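Local coordinates for cytochrome P450 monooxygenase (Rhodococcus sp. ECU0066, PDB 6KBH), which probably acts as a self-sufficient monooxygenase, passing electrons through FMN and a 2Fe-2S cluster to a P450 heme within a single chain, at residues 155-160 with 403-408; 417-422 with 437-442; 571-576 with 654-659; 747-752 with 779-784. All blocks are in the same frame, centred on the assembly; numbering follows the deposited sequence.

Contact 1 of 4, residues 155-160 with 403-408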
loop_
_atom_site.group_PDB
_atom_site.type_symbol
_atom_site.label_atom_id
_atom_site.label_comp_id
_atom_site.label_asym_id
_atom_site.label_seq_id
_atom_site.Cartn_x
_atom_site.Cartn_y
_atom_site.Cartn_z
ATOM N N MET A 155 -12.669 14.844 -7.527
ATOM C CA MET A 155 -14.025 14.441 -7.890
ATOM C C MET A 155 -14.674 13.605 -6.792
ATOM O O MET A 155 -15.855 13.794 -6.476
ATOM C CB MET A 155 -14.000 13.675 -9.212
ATOM C CG MET A 155 -15.298 12.967 -9.575
ATOM S SD MET A 155 -15.397 11.280 -8.937
ATOM C CE MET A 155 -13.991 10.518 -9.743
ATOM N N VAL A 156 -13.925 12.665 -6.209
ATOM C CA VAL A 156 -14.497 11.803 -5.181
ATOM C C VAL A 156 -14.709 12.574 -3.884
ATOM O O VAL A 156 -15.674 12.320 -3.152
ATOM C CB VAL A 156 -13.609 10.560 -4.979
ATOM C CG1 VAL A 156 -12.154 10.960 -4.864
ATOM C CG2 VAL A 156 -14.049 9.767 -3.753
ATOM N N ARG A 157 -13.830 13.531 -3.578
ATOM C CA ARG A 157 -14.043 14.374 -2.406
ATOM C C ARG A 157 -15.301 15.221 -2.564
ATOM O O ARG A 157 -16.046 15.426 -1.598
ATOM C CB ARG A 157 -12.821 15.260 -2.169
ATOM C CG ARG A 157 -11.599 14.508 -1.673
ATOM C CD ARG A 157 -10.452 15.455 -1.385
ATOM N NE ARG A 157 -9.304 14.757 -0.821
ATOM C CZ ARG A 157 -9.168 14.477 0.471
ATOM N NH1 ARG A 157 -10.113 14.833 1.331
ATOM N NH2 ARG A 157 -8.090 13.837 0.900
ATOM N N ARG A 158 -15.545 15.729 -3.774
ATOM C CA ARG A 158 -16.784 16.453 -4.046
ATOM C C ARG A 158 -17.997 15.557 -3.833
ATOM O O ARG A 158 -18.944 15.929 -3.131
ATOM C CB ARG A 158 -16.762 17.006 -5.473
ATOM C CG ARG A 158 -18.015 17.782 -5.865
ATOM C CD ARG A 158 -17.941 18.290 -7.302
ATOM N NE ARG A 158 -18.101 17.220 -8.286
ATOM C CZ ARG A 158 -19.275 16.764 -8.710
ATOM N NH1 ARG A 158 -20.401 17.279 -8.236
ATOM N NH2 ARG A 158 -19.326 15.790 -9.610
ATOM N N LEU A 159 -17.978 14.359 -4.424
ATOM C CA LEU A 159 -19.138 13.476 -4.354
ATOM C C LEU A 159 -19.338 12.922 -2.948
ATOM O O LEU A 159 -20.479 12.737 -2.508
ATOM C CB LEU A 159 -18.992 12.340 -5.363
ATOM C CG LEU A 159 -19.084 12.753 -6.830
ATOM C CD1 LEU A 159 -18.710 11.596 -7.736
ATOM C CD2 LEU A 159 -20.483 13.257 -7.151
ATOM N N THR A 160 -18.248 12.639 -2.232
ATOM C CA THR A 160 -18.381 12.134 -0.869
ATOM C C THR A 160 -19.080 13.144 0.031
ATOM O O THR A 160 -19.835 12.755 0.930
ATOM C CB THR A 160 -17.006 11.764 -0.303
ATOM O OG1 THR A 160 -16.421 10.732 -1.108
ATOM C CG2 THR A 160 -17.125 11.257 1.125
ATOM N N ILE A 403 -12.238 4.522 -0.182
ATOM C CA ILE A 403 -12.490 4.205 1.219
ATOM C C ILE A 403 -11.810 5.222 2.120
ATOM O O ILE A 403 -12.405 5.722 3.084
ATOM C CB ILE A 403 -12.019 2.776 1.540
ATOM C CG1 ILE A 403 -12.760 1.756 0.681
ATOM C CG2 ILE A 403 -12.244 2.473 3.006
ATOM C CD1 ILE A 403 -14.219 1.673 0.985
ATOM N N GLN A 404 -10.549 5.542 1.818
ATOM C CA GLN A 404 -9.780 6.456 2.660
ATOM C C GLN A 404 -10.470 7.802 2.848
ATOM O O GLN A 404 -10.442 8.368 3.940
ATOM C CB GLN A 404 -8.392 6.660 2.062
ATOM C CG GLN A 404 -7.332 5.758 2.633
ATOM C CD GLN A 404 -6.120 5.741 1.753
ATOM O OE1 GLN A 404 -6.115 5.085 0.721
ATOM N NE2 GLN A 404 -5.095 6.494 2.130
ATOM N N ILE A 405 -11.074 8.340 1.792
ATOM C CA ILE A 405 -11.739 9.637 1.892
ATOM C C ILE A 405 -13.110 9.512 2.549
ATOM O O ILE A 405 -13.507 10.382 3.338
ATOM C CB ILE A 405 -11.808 10.328 0.517
ATOM C CG1 ILE A 405 -10.489 10.223 -0.206
ATOM C CG2 ILE A 405 -12.097 11.792 0.703
ATOM C CD1 ILE A 405 -10.605 10.304 -1.698
ATOM N N PHE A 406 -13.873 8.484 2.178
ATOM C CA PHE A 406 -15.086 8.185 2.918
ATOM C C PHE A 406 -14.810 8.209 4.413
ATOM O O PHE A 406 -15.512 8.875 5.189
ATOM C CB PHE A 406 -15.649 6.812 2.539
ATOM C CG PHE A 406 -16.095 6.662 1.110
ATOM C CD1 PHE A 406 -16.333 7.773 0.318
ATOM C CD2 PHE A 406 -16.314 5.405 0.574
ATOM C CE1 PHE A 406 -16.756 7.620 -0.991
ATOM C CE2 PHE A 406 -16.740 5.244 -0.734
ATOM C CZ PHE A 406 -16.963 6.356 -1.513
ATOM N N LEU A 407 -13.785 7.475 4.824
ATOM C CA LEU A 407 -13.421 7.350 6.221
ATOM C C LEU A 407 -12.622 8.538 6.738
ATOM O O LEU A 407 -12.311 8.572 7.931
ATOM C CB LEU A 407 -12.636 6.054 6.446
ATOM C CG LEU A 407 -12.383 5.632 7.896
ATOM C CD1 LEU A 407 -13.703 5.460 8.646
ATOM C CD2 LEU A 407 -11.534 4.374 7.968
ATOM N N GLU A 408 -12.268 9.523 5.913
ATOM C CA GLU A 408 -11.759 10.686 6.626
ATOM C C GLU A 408 -12.862 11.700 6.889
ATOM O O GLU A 408 -12.924 12.258 7.989
ATOM C CB GLU A 408 -10.561 11.335 5.911
ATOM C CG GLU A 408 -10.777 11.981 4.567
ATOM C CD GLU A 408 -9.819 13.149 4.349
ATOM O OE1 GLU A 408 -9.796 14.070 5.194
ATOM O OE2 GLU A 408 -9.101 13.152 3.329
#
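I405 has the most surface buried here, and its two branches serve different partners on helix 153-164. With CG2 anti to the backbone N, that methyl lies 3.6 Å from R157 CG and also covers one face of the R157 guanidinium, displaced toward the rim of the group. The other branch carries I405 CD1 to V156, 3.6 Å from CG1. R157, extended from CG to NE, crosses I405 at about a right angle, and its guanidinium meets E408. R157 NH1 gives E408 OE2 a bent, salt-bridging hydrogen bond of 2.8 Å, close to the guanidinium plane but arriving from above the plane of the carboxylate, the two planes being 89° apart. The place of NH2 is less sure. T160 presents OG1 to the edge of the F406 ring, 3.1 Å from CE1, and also uses it to bond V156 O at 2.7 Å, a turn back in its own helix. The axes of the helical segments 155-160 and 403-408 approach to 10.0 Å at a crossing angle of -40°. Helix 396-413, the L helix of the P450 fold, follows the heme-ligating C393; I403, F406 and L407 rest on helix 284-300, while M155, L159 and F406 touch helix 183-192.

Contact 2 of 4, residues 417-422 with 437-442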
loop_
_atom_site.group_PDB
_atom_site.type_symbol
_atom_site.label_atom_id
_atom_site.label_comp_id
_atom_site.label_asym_id
_atom_site.label_seq_id
_atom_site.Cartn_x
_atom_site.Cartn_y
_atom_site.Cartn_z
ATOM N N MET A 417 -20.459 9.881 16.193
ATOM C CA MET A 417 -21.409 8.952 15.604
ATOM C C MET A 417 -21.213 7.561 16.190
ATOM O O MET A 417 -20.081 7.099 16.360
ATOM C CB MET A 417 -21.228 8.920 14.087
ATOM C CG MET A 417 -21.908 7.767 13.379
ATOM S SD MET A 417 -21.158 7.420 11.775
ATOM C CE MET A 417 -21.733 8.821 10.820
ATOM N N GLU A 418 -22.320 6.890 16.506
ATOM C CA GLU A 418 -22.254 5.522 17.004
ATOM C C GLU A 418 -23.335 4.683 16.342
ATOM O O GLU A 418 -24.280 5.199 15.742
ATOM C CB GLU A 418 -22.391 5.447 18.534
ATOM C CG GLU A 418 -23.733 5.879 19.081
ATOM C CD GLU A 418 -23.799 5.807 20.596
ATOM O OE1 GLU A 418 -22.787 5.426 21.221
ATOM O OE2 GLU A 418 -24.866 6.130 21.162
ATOM N N LEU A 419 -23.171 3.370 16.463
ATOM C CA LEU A 419 -24.138 2.433 15.914
ATOM C C LEU A 419 -25.393 2.393 16.774
ATOM O O LEU A 419 -25.322 2.408 18.006
ATOM C CB LEU A 419 -23.529 1.032 15.828
ATOM C CG LEU A 419 -22.666 0.697 14.614
ATOM C CD1 LEU A 419 -21.962 -0.637 14.815
ATOM C CD2 LEU A 419 -23.517 0.674 13.367
ATOM N N VAL A 420 -26.547 2.350 16.115
ATOM C CA VAL A 420 -27.811 2.076 16.794
ATOM C C VAL A 420 -27.679 0.720 17.477
ATOM O O VAL A 420 -27.458 -0.293 16.798
ATOM C CB VAL A 420 -28.994 2.100 15.813
ATOM C CG1 VAL A 420 -30.254 1.585 16.489
ATOM C CG2 VAL A 420 -29.203 3.508 15.269
ATOM N N PRO A 421 -27.776 0.650 18.802
ATOM C CA PRO A 421 -27.556 -0.625 19.496
ATOM C C PRO A 421 -28.666 -1.622 19.197
ATOM O O PRO A 421 -29.698 -1.300 18.604
ATOM C CB PRO A 421 -27.539 -0.232 20.977
ATOM C CG PRO A 421 -27.297 1.258 20.982
ATOM C CD PRO A 421 -27.970 1.763 19.745
ATOM N N ASP A 422 -28.431 -2.860 19.642
ATOM C CA ASP A 422 -29.343 -3.982 19.402
ATOM C C ASP A 422 -29.745 -4.064 17.931
ATOM O O ASP A 422 -30.910 -4.281 17.589
ATOM C CB ASP A 422 -30.579 -3.894 20.301
ATOM C CG ASP A 422 -30.249 -4.098 21.770
ATOM O OD1 ASP A 422 -29.087 -4.423 22.082
ATOM O OD2 ASP A 422 -31.160 -3.944 22.612
ATOM N N ASP A 437 -26.846 -4.995 4.340
ATOM C CA ASP A 437 -27.945 -4.275 3.709
ATOM C C ASP A 437 -28.034 -2.855 4.247
ATOM O O ASP A 437 -28.341 -1.917 3.502
ATOM C CB ASP A 437 -29.261 -5.020 3.941
ATOM C CG ASP A 437 -29.275 -6.385 3.292
ATOM O OD1 ASP A 437 -28.537 -6.580 2.305
ATOM O OD2 ASP A 437 -30.026 -7.262 3.766
ATOM N N HIS A 438 -27.759 -2.679 5.537
ATOM C CA HIS A 438 -27.846 -1.376 6.173
ATOM C C HIS A 438 -26.849 -1.303 7.317
ATOM O O HIS A 438 -26.531 -2.312 7.951
ATOM C CB HIS A 438 -29.250 -1.092 6.720
ATOM C CG HIS A 438 -30.341 -1.295 5.720
ATOM N ND1 HIS A 438 -30.437 -0.554 4.563
ATOM C CD2 HIS A 438 -31.381 -2.162 5.701
ATOM C CE1 HIS A 438 -31.491 -0.953 3.874
ATOM N NE2 HIS A 438 -32.082 -1.928 4.543
ATOM N N VAL A 439 -26.362 -0.093 7.570
ATOM C CA VAL A 439 -25.692 0.239 8.818
ATOM C C VAL A 439 -26.366 1.503 9.348
ATOM O O VAL A 439 -26.451 2.515 8.641
ATOM C CB VAL A 439 -24.163 0.390 8.645
ATOM C CG1 VAL A 439 -23.738 1.770 8.201
ATOM C CG2 VAL A 439 -23.437 -0.005 9.918
ATOM N N TRP A 440 -26.947 1.406 10.539
ATOM C CA TRP A 440 -27.750 2.479 11.109
ATOM C C TRP A 440 -26.933 3.171 12.189
ATOM O O TRP A 440 -26.465 2.522 13.131
ATOM C CB TRP A 440 -29.064 1.940 11.677
ATOM C CG TRP A 440 -30.016 1.435 10.626
ATOM C CD1 TRP A 440 -30.249 0.133 10.287
ATOM C CD2 TRP A 440 -30.862 2.227 9.778
ATOM N NE1 TRP A 440 -31.183 0.064 9.283
ATOM C CE2 TRP A 440 -31.577 1.334 8.952
ATOM C CE3 TRP A 440 -31.084 3.601 9.637
ATOM C CZ2 TRP A 440 -32.496 1.771 7.999
ATOM C CZ3 TRP A 440 -32.001 4.032 8.691
ATOM C CH2 TRP A 440 -32.693 3.120 7.884
ATOM N N VAL A 441 -26.759 4.480 12.050
ATOM C CA VAL A 441 -25.865 5.238 12.913
ATOM C C VAL A 441 -26.599 6.448 13.470
ATOM O O VAL A 441 -27.353 7.121 12.758
ATOM C CB VAL A 441 -24.586 5.670 12.165
ATOM C CG1 VAL A 441 -23.771 4.451 11.771
ATOM C CG2 VAL A 441 -24.938 6.482 10.941
ATOM N N ARG A 442 -26.385 6.706 14.754
ATOM C CA ARG A 442 -26.870 7.896 15.432
ATOM C C ARG A 442 -25.700 8.825 15.732
ATOM O O ARG A 442 -24.541 8.405 15.773
ATOM C CB ARG A 442 -27.590 7.528 16.734
ATOM C CG ARG A 442 -26.620 7.100 17.815
ATOM C CD ARG A 442 -27.202 7.093 19.219
ATOM N NE ARG A 442 -28.473 6.391 19.309
ATOM C CZ ARG A 442 -28.691 5.358 20.117
ATOM N NH1 ARG A 442 -27.715 4.904 20.893
ATOM N NH2 ARG A 442 -29.880 4.775 20.144
#
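E418 OE2 meets the R442 guanidinium at its edge, in plane with it, and P421 CD approaches the same group obliquely, 3.4 Å from R442 NH1. The pair illustrates a cross-strand salt bridge on an antiparallel ladder, here between strands 418-419 and 440-442 of a three-stranded sheet, completed by strand 172-174, that corresponds to the β3 sheet of P450 enzymes. R442 NH1 donates to E418 OE2 over 3.1 Å in an almost straight bond (170°), yet reaches the carboxylate from above its plane. The two side chains lie side by side and point the same way, with E418 CG 3.4 Å from R442 CG. An alanine at E418 would probably leave the R442 guanidinium without its carboxylate mate and freer to turn, and would remove the E418 CG contact with R442 CG. Beneath the ion pair, E418 and R442 form a hydrogen-bonded pair: E418 N bonds R442 O and R442 N bonds E418 O, both at 2.8 Å. L419 and V441 follow as a non-hydrogen-bonded pair. M417 runs past V441, its CG 3.6 Å from V441 CB, and both side chains also touch L175 of helix 175-180. L419 crosses V439 at about a right angle, CD2 to CG2. Further along, V420 N bonds W440 O at 3.0 Å.

Contact 3 of 4, residues 571-576 with 654-659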
loop_
_atom_site.group_PDB
_atom_site.type_symbol
_atom_site.label_atom_id
_atom_site.label_comp_id
_atom_site.label_asym_id
_atom_site.label_seq_id
_atom_site.Cartn_x
_atom_site.Cartn_y
_atom_site.Cartn_z
ATOM N N LYS A 571 26.096 2.581 10.955
ATOM C CA LYS A 571 26.463 1.831 12.146
ATOM C C LYS A 571 27.979 1.732 12.265
ATOM O O LYS A 571 28.701 1.709 11.264
ATOM C CB LYS A 571 25.838 0.437 12.095
ATOM C CG LYS A 571 24.435 0.438 11.499
ATOM C CD LYS A 571 23.670 -0.847 11.786
ATOM C CE LYS A 571 24.029 -1.952 10.806
ATOM N NZ LYS A 571 23.054 -3.081 10.885
ATOM N N LEU A 572 28.465 1.678 13.503
ATOM C CA LEU A 572 29.891 1.549 13.767
ATOM C C LEU A 572 30.220 0.146 14.256
ATOM O O LEU A 572 29.493 -0.428 15.073
ATOM C CB LEU A 572 30.379 2.585 14.790
ATOM C CG LEU A 572 29.623 2.923 16.079
ATOM C CD1 LEU A 572 29.372 1.703 16.954
ATOM C CD2 LEU A 572 30.406 3.965 16.859
ATOM N N ASP A 573 31.309 -0.403 13.738
ATOM C CA ASP A 573 31.855 -1.640 14.274
ATOM C C ASP A 573 32.473 -1.342 15.634
ATOM O O ASP A 573 33.435 -0.564 15.709
ATOM C CB ASP A 573 32.897 -2.219 13.322
ATOM C CG ASP A 573 33.345 -3.614 13.718
ATOM O OD1 ASP A 573 32.890 -4.123 14.766
ATOM O OD2 ASP A 573 34.160 -4.205 12.978
ATOM N N PRO A 574 31.957 -1.914 16.727
ATOM C CA PRO A 574 32.459 -1.545 18.058
ATOM C C PRO A 574 33.753 -2.232 18.465
ATOM O O PRO A 574 34.300 -1.889 19.522
ATOM C CB PRO A 574 31.307 -1.958 18.984
ATOM C CG PRO A 574 30.652 -3.090 18.271
ATOM C CD PRO A 574 30.786 -2.804 16.798
ATOM N N ASP A 575 34.270 -3.174 17.677
ATOM C CA ASP A 575 35.497 -3.871 18.041
ATOM C C ASP A 575 36.753 -3.220 17.467
ATOM O O ASP A 575 37.843 -3.794 17.586
ATOM C CB ASP A 575 35.424 -5.346 17.620
ATOM C CG ASP A 575 35.372 -5.547 16.106
ATOM O OD1 ASP A 575 35.658 -4.607 15.337
ATOM O OD2 ASP A 575 35.046 -6.678 15.682
ATOM N N ALA A 576 36.631 -2.048 16.847
ATOM C CA ALA A 576 37.789 -1.401 16.255
ATOM C C ALA A 576 38.693 -0.832 17.351
ATOM O O ALA A 576 38.265 -0.568 18.477
ATOM C CB ALA A 576 37.351 -0.301 15.288
ATOM N N GLY A 654 44.797 -0.622 13.411
ATOM C CA GLY A 654 43.533 -0.677 14.124
ATOM C C GLY A 654 42.575 0.468 13.859
ATOM O O GLY A 654 41.358 0.293 13.987
ATOM N N THR A 655 43.091 1.642 13.490
ATOM C CA THR A 655 42.256 2.836 13.398
ATOM C C THR A 655 41.156 2.682 12.350
ATOM O O THR A 655 41.392 2.207 11.234
ATOM C CB THR A 655 43.106 4.065 13.065
ATOM O OG1 THR A 655 44.075 4.284 14.099
ATOM C CG2 THR A 655 42.229 5.304 12.931
ATOM N N GLN A 656 39.942 3.081 12.734
ATOM C CA GLN A 656 38.816 3.300 11.839
ATOM C C GLN A 656 38.450 4.777 11.813
ATOM O O GLN A 656 38.797 5.544 12.719
ATOM C CB GLN A 656 37.590 2.475 12.260
ATOM C CG GLN A 656 37.588 1.035 11.789
ATOM C CD GLN A 656 36.268 0.347 12.075
ATOM O OE1 GLN A 656 35.390 0.914 12.727
ATOM N NE2 GLN A 656 36.120 -0.880 11.589
ATOM N N VAL A 657 37.747 5.176 10.749
ATOM C CA VAL A 657 37.307 6.561 10.571
ATOM C C VAL A 657 35.864 6.563 10.063
ATOM O O VAL A 657 35.596 6.096 8.945
ATOM C CB VAL A 657 38.199 7.334 9.571
ATOM C CG1 VAL A 657 37.802 8.823 9.538
ATOM C CG2 VAL A 657 39.705 7.145 9.789
ATOM N N TYR A 658 34.945 7.102 10.859
ATOM C CA TYR A 658 33.616 7.430 10.367
ATOM C C TYR A 658 33.505 8.933 10.174
ATOM O O TYR A 658 34.112 9.714 10.917
ATOM C CB TYR A 658 32.504 6.943 11.297
ATOM C CG TYR A 658 32.618 5.497 11.679
ATOM C CD1 TYR A 658 33.547 5.078 12.615
ATOM C CD2 TYR A 658 31.795 4.552 11.104
ATOM C CE1 TYR A 658 33.655 3.768 12.965
ATOM C CE2 TYR A 658 31.896 3.227 11.443
ATOM C CZ TYR A 658 32.831 2.843 12.381
ATOM O OH TYR A 658 32.957 1.525 12.748
ATOM N N SER A 659 32.727 9.334 9.168
ATOM C CA SER A 659 32.722 10.730 8.782
ATOM C C SER A 659 31.438 11.091 8.062
ATOM O O SER A 659 30.791 10.246 7.440
ATOM C CB SER A 659 33.914 11.042 7.887
ATOM O OG SER A 659 33.788 10.408 6.619
#
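Y658 extends from strand 655-661 to the loop 571-576, where its hydroxyl OH takes a hydrogen bond of 2.7 Å from D573 N, bent to 135° at the hydrogen. The tyrosine's CG is anti to the carbonyl carbon (chi1 -51°), a setting that starts the ring on its way toward the loop. There Y658 CZ comes within 3.4 Å of L572 CB. L572 holds CG between its backbone N and carbonyl carbon (chi1 44°), and the end of its side chain leads off toward M594 and Q597 of helix 588-601 while CB stays against the tyrosine. Two places back on the strand, Q656 is extended beyond CG and reaches the same loop. Its amide carbon CD is 3.5 Å from A576 CB, and Q656 NE2 lies 3.9 Å from D573 CB. Y658 OH also makes a weak hydrogen bond to Q656 OE1. Strand 655-661 belongs to the parallel sheet of the nucleotide-binding-like half of the reductase, and the loop, with its type I turn from D573 to A576, leads into the neighbouring strand 578-584. The Y658 ring is stacked with H682 from the strand on the other side. A phenylalanine in place of Y658 would probably leave D573 N without this acceptor and Q656 OE1 without its weak hydroxyl partner. The hydroxyl thus accepts from the loop and probably donates, weakly, within its own strand; the D573 N to Y658 OH bond is the hydrogen bond that joins the two segments, and the Q656 amide meets the loop mainly at carbon atoms.

Contact 4 of 4, residues 747-752 with 779-784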
loop_
_atom_site.group_PDB
_atom_site.type_symbol
_atom_site.label_atom_id
_atom_site.label_comp_id
_atom_site.label_asym_id
_atom_site.label_seq_id
_atom_site.Cartn_x
_atom_site.Cartn_y
_atom_site.Cartn_z
ATOM N N VAL A 747 16.034 -9.986 -3.504
ATOM C CA VAL A 747 16.461 -10.582 -4.770
ATOM C C VAL A 747 16.688 -12.070 -4.549
ATOM O O VAL A 747 17.535 -12.460 -3.734
ATOM C CB VAL A 747 17.740 -9.923 -5.305
ATOM C CG1 VAL A 747 18.118 -10.518 -6.661
ATOM C CG2 VAL A 747 17.571 -8.426 -5.396
ATOM N N LEU A 748 15.947 -12.903 -5.284
ATOM C CA LEU A 748 16.103 -14.353 -5.184
ATOM C C LEU A 748 17.121 -14.890 -6.165
ATOM O O LEU A 748 17.776 -15.899 -5.881
ATOM C CB LEU A 748 14.776 -15.083 -5.429
ATOM C CG LEU A 748 13.713 -15.076 -4.335
ATOM C CD1 LEU A 748 13.434 -13.672 -3.954
ATOM C CD2 LEU A 748 12.430 -15.764 -4.776
ATOM N N ASP A 749 17.257 -14.242 -7.316
ATOM C CA ASP A 749 18.135 -14.727 -8.362
ATOM C C ASP A 749 18.532 -13.558 -9.251
ATOM O O ASP A 749 17.764 -12.609 -9.436
ATOM C CB ASP A 749 17.461 -15.830 -9.180
ATOM C CG ASP A 749 18.341 -16.340 -10.292
ATOM O OD1 ASP A 749 19.369 -16.981 -9.985
ATOM O OD2 ASP A 749 18.008 -16.096 -11.471
ATOM N N GLY A 750 19.734 -13.643 -9.793
ATOM C CA GLY A 750 20.298 -12.599 -10.619
ATOM C C GLY A 750 21.247 -11.712 -9.835
ATOM O O GLY A 750 21.119 -11.536 -8.618
ATOM N N GLU A 751 22.224 -11.151 -10.537
ATOM C CA GLU A 751 23.138 -10.187 -9.943
ATOM C C GLU A 751 22.721 -8.784 -10.358
ATOM O O GLU A 751 22.263 -8.567 -11.484
ATOM C CB GLU A 751 24.589 -10.461 -10.345
ATOM C CG GLU A 751 25.594 -9.397 -9.879
ATOM C CD GLU A 751 25.521 -9.079 -8.386
ATOM O OE1 GLU A 751 24.613 -8.324 -7.974
ATOM O OE2 GLU A 751 26.389 -9.567 -7.628
ATOM N N VAL A 752 22.875 -7.840 -9.439
ATOM C CA VAL A 752 22.276 -6.521 -9.562
ATOM C C VAL A 752 23.357 -5.487 -9.852
ATOM O O VAL A 752 24.510 -5.616 -9.423
ATOM C CB VAL A 752 21.494 -6.163 -8.283
ATOM C CG1 VAL A 752 20.643 -7.328 -7.842
ATOM C CG2 VAL A 752 22.444 -5.840 -7.192
ATOM N N GLY A 779 22.886 -7.607 -16.712
ATOM C CA GLY A 779 22.414 -8.809 -17.370
ATOM C C GLY A 779 20.962 -8.780 -17.809
ATOM O O GLY A 779 20.349 -7.713 -17.917
ATOM N N ASP A 780 20.400 -9.966 -18.043
ATOM C CA ASP A 780 19.145 -10.120 -18.768
ATOM C C ASP A 780 17.915 -10.236 -17.880
ATOM O O ASP A 780 16.836 -9.794 -18.289
ATOM C CB ASP A 780 19.226 -11.352 -19.674
ATOM C CG ASP A 780 19.905 -12.528 -18.996
ATOM O OD1 ASP A 780 19.906 -12.578 -17.747
ATOM O OD2 ASP A 780 20.450 -13.396 -19.711
ATOM N N LYS A 781 18.024 -10.827 -16.691
ATOM C CA LYS A 781 16.848 -10.980 -15.844
ATOM C C LYS A 781 17.252 -11.076 -14.381
ATOM O O LYS A 781 18.379 -11.451 -14.046
ATOM C CB LYS A 781 16.017 -12.210 -16.230
ATOM C CG LYS A 781 16.806 -13.503 -16.295
ATOM C CD LYS A 781 15.884 -14.709 -16.426
ATOM C CE LYS A 781 15.596 -15.340 -15.071
ATOM N NZ LYS A 781 14.996 -16.698 -15.204
ATOM N N LEU A 782 16.305 -10.717 -13.514
ATOM C CA LEU A 782 16.413 -10.910 -12.075
ATOM C C LEU A 782 15.085 -11.418 -11.541
ATOM O O LEU A 782 14.022 -11.122 -12.091
ATOM C CB LEU A 782 16.772 -9.626 -11.321
ATOM C CG LEU A 782 18.219 -9.167 -11.353
ATOM C CD1 LEU A 782 18.452 -8.554 -12.661
ATOM C CD2 LEU A 782 18.450 -8.150 -10.285
ATOM N N THR A 783 15.157 -12.169 -10.450
ATOM C CA THR A 783 13.977 -12.662 -9.757
ATOM C C THR A 783 13.875 -11.972 -8.403
ATOM O O THR A 783 14.858 -11.910 -7.654
ATOM C CB THR A 783 14.035 -14.183 -9.589
ATOM O OG1 THR A 783 14.227 -14.800 -10.869
ATOM C CG2 THR A 783 12.746 -14.700 -8.979
ATOM N N LEU A 784 12.685 -11.454 -8.098
ATOM C CA LEU A 784 12.426 -10.705 -6.878
ATOM C C LEU A 784 11.300 -11.356 -6.088
ATOM O O LEU A 784 10.335 -11.868 -6.671
ATOM C CB LEU A 784 12.071 -9.247 -7.204
ATOM C CG LEU A 784 13.207 -8.465 -7.860
ATOM C CD1 LEU A 784 12.788 -7.045 -8.198
ATOM C CD2 LEU A 784 14.378 -8.467 -6.923
#
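L748 and D749 both turn their amides to T783 O, a classic beta bulge in which two residues stand opposite one. L748 N bonds T783 O at 2.8 Å, whereas the bond from D749 N to the same oxygen is weak. On the return, T783 N bonds D749 O at 2.8 Å. The backbone turns a corner at L748, and G750 follows with a positive phi of 99°; a side chain there would run into L782 CG and K781 O. Among the apolar contacts, V747 and L784 share one face of the ladder, V747 CG2 lying 3.5 Å from L784 CD2, the side chains crossing obliquely. Separately, L782 CD2 packs 3.4 Å from V752 CG1, and V747, L782 and L784 all touch M770 of strand 769-771. D749 and T783 share the other face, with D749 CB 3.8 Å from T783 OG1. D749 OD2 stays 4.8 Å from K781 NZ, too far for a salt bridge. This ladder lies in the ferredoxin-like domain, with L784 about 10 Å from the cluster ligand C743, side chain to side chain. Backbone amides and aliphatic packing therefore carry the contact, and the opposite charges of D749 and K781 probably add at most a weak attraction.

How the contacts relate
Taken from the N terminus, the four contacts come in series: each closes before the next opens, and none nest or cross. Contact 1 closes the longest loop, 242 residues that include the axial cysteine C393, and joins two helices of the P450 part. Contact 2 follows directly after helix 396-413 and closes a 14-residue loop by pairing strands 418-419 and 440-442, its centre about 20 Å from that of contact 1. Contact 3, on the opposite side of the chain's centre, closes a 77-residue loop and ties the lead-in to the reductase's parallel sheet to one of its strands. Contact 4 closes a 26-residue loop holding the cluster ligand C773, joins strand 749-753 to the C-terminal strand 781-784, and lies about 32 Å from contact 3, centre to centre.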